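Side-chain contact in AvrL567-D (Melampsora lini, PDB 2QVT), which is a flax rust avirulence protein of undetermined biochemical activity, probably recognised by flax disease resistance proteins: residues A120-R123 with T124-F128. Numbering follows the deposited sequence.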
loop_
_atom_site.group_PDB
_atom_site.type_symbol
_atom_site.label_atom_id
_atom_site.label_comp_id
_atom_site.label_asym_id
_atom_site.label_seq_id
_atom_site.Cartn_x
_atom_site.Cartn_y
_atom_site.Cartn_z
ATOM N N ALA A 120 5.520 -15.291 4.395
ATOM C CA ALA A 120 4.482 -15.278 3.343
ATOM C C ALA A 120 4.087 -13.874 2.784
ATOM O O ALA A 120 3.488 -13.772 1.698
ATOM C CB ALA A 120 3.206 -16.031 3.850
ATOM N N THR A 121 4.394 -12.813 3.534
ATOM C CA THR A 121 4.113 -11.427 3.100
ATOM C C THR A 121 4.991 -11.066 1.899
ATOM O O THR A 121 6.183 -10.996 2.025
ATOM C CB THR A 121 4.325 -10.440 4.286
ATOM O OG1 THR A 121 3.510 -10.853 5.387
ATOM C CG2 THR A 121 3.957 -8.997 3.930
ATOM N N ARG A 122 4.395 -10.872 0.728
ATOM C CA ARG A 122 5.139 -10.367 -0.452
ATOM C C ARG A 122 5.809 -9.026 -0.141
ATOM O O ARG A 122 5.158 -8.131 0.417
ATOM C CB ARG A 122 4.205 -10.191 -1.657
ATOM C CG ARG A 122 3.367 -11.431 -1.996
ATOM C CD ARG A 122 3.871 -12.114 -3.223
ATOM N NE ARG A 122 4.001 -13.566 -3.053
ATOM C CZ ARG A 122 5.076 -14.269 -3.413
ATOM N NH1 ARG A 122 6.093 -13.667 -4.010
ATOM N NH2 ARG A 122 5.121 -15.592 -3.193
ATOM N N ARG A 123 7.094 -8.883 -0.502
ATOM C CA ARG A 123 7.753 -7.573 -0.348
ATOM C C ARG A 123 7.605 -6.675 -1.580
ATOM O O ARG A 123 7.595 -5.478 -1.465
ATOM C CB ARG A 123 9.213 -7.660 0.184
ATOM C CG ARG A 123 10.261 -8.185 -0.771
ATOM C CD ARG A 123 11.728 -8.078 -0.206
ATOM N NE ARG A 123 12.335 -6.733 -0.338
ATOM C CZ ARG A 123 12.815 -6.204 -1.474
ATOM N NH1 ARG A 123 12.765 -6.876 -2.614
ATOM N NH2 ARG A 123 13.346 -4.978 -1.476
ATOM N N THR A 124 7.457 -7.272 -2.754
ATOM C CA THR A 124 7.366 -6.473 -3.959
ATOM C C THR A 124 6.064 -6.729 -4.700
ATOM O O THR A 124 5.409 -7.765 -4.505
ATOM C CB THR A 124 8.553 -6.699 -4.913
ATOM O OG1 THR A 124 8.466 -8.029 -5.424
ATOM C CG2 THR A 124 9.881 -6.448 -4.206
ATOM N N ILE A 125 5.684 -5.731 -5.490
ATOM C CA ILE A 125 4.497 -5.767 -6.329
ATOM C C ILE A 125 4.654 -6.815 -7.461
ATOM O O ILE A 125 5.704 -6.924 -8.076
ATOM C CB ILE A 125 4.159 -4.308 -6.841
ATOM C CG1 ILE A 125 3.945 -3.371 -5.644
ATOM C CG2 ILE A 125 2.930 -4.290 -7.821
ATOM C CD1 ILE A 125 2.779 -3.814 -4.699
ATOM N N GLN A 126 3.619 -7.632 -7.663
ATOM C CA GLN A 126 3.621 -8.699 -8.649
ATOM C C GLN A 126 2.466 -8.482 -9.640
ATOM O O GLN A 126 1.567 -7.711 -9.379
ATOM C CB GLN A 126 3.400 -10.054 -7.958
ATOM C CG GLN A 126 4.292 -10.364 -6.754
ATOM C CD GLN A 126 5.723 -10.708 -7.128
ATOM O OE1 GLN A 126 6.013 -11.177 -8.242
ATOM N NE2 GLN A 126 6.631 -10.469 -6.197
ATOM N N ASP A 127 2.467 -9.229 -10.741
ATOM C CA ASP A 127 1.449 -9.112 -11.770
ATOM C C ASP A 127 0.052 -9.367 -11.197
ATOM O O ASP A 127 -0.911 -8.730 -11.635
ATOM C CB ASP A 127 1.720 -10.074 -12.912
ATOM C CG ASP A 127 2.975 -9.687 -13.760
ATOM O OD1 ASP A 127 3.452 -8.531 -13.655
ATOM O OD2 ASP A 127 3.462 -10.552 -14.559
ATOM N N PHE A 128 -0.050 -10.266 -10.214
ATOM C CA PHE A 128 -1.346 -10.617 -9.612
ATOM C C PHE A 128 -1.949 -9.535 -8.668
ATOM O O PHE A 128 -3.072 -9.677 -8.206
ATOM C CB PHE A 128 -1.327 -12.039 -8.961
ATOM C CG PHE A 128 -0.258 -12.231 -7.924
ATOM C CD1 PHE A 128 -0.404 -11.683 -6.633
ATOM C CD2 PHE A 128 0.877 -12.972 -8.219
ATOM C CE1 PHE A 128 0.565 -11.839 -5.661
ATOM C CE2 PHE A 128 1.871 -13.167 -7.237
ATOM C CZ PHE A 128 1.705 -12.589 -5.946
#
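The long surface loop between strands 98-104 and 141-148 turns here, so that Arg122 meets Gln126 and Phe128 further along the chain, just where a 3-10 segment begins at Asp127. The aliphatic part of Arg122 makes the closer contact: its CD lies at the edge of the Phe128 ring, near the ring plane, 3.5 Å from CZ. The guanidinium is turned 87° from that ring, which excludes a parallel cation-pi stack. Bends at chi2 (-106°) and chi3 (133°) shape the arginine chain, and its NH1 ends 3.9 Å from Gln126 NE2, a contact without a hydrogen bond. One face of the Phe128 ring receives Gln126 CB, 3.5 Å above its plane and displaced from the ring centre, and the ring also meets His88. Within the loop, backbone hydrogen bonds join Ile125 to Thr65 and Phe128 to Ser89. Gln126 curls at chi2, which brings its amide back over its own chain, and NE2 gives a weak, bent hydrogen bond to Thr124 O (3.4 Å). Separately, on the neighbouring residue pair, Arg123 NH1 lies 3.3 Å from the methyl CG2 of Thr124.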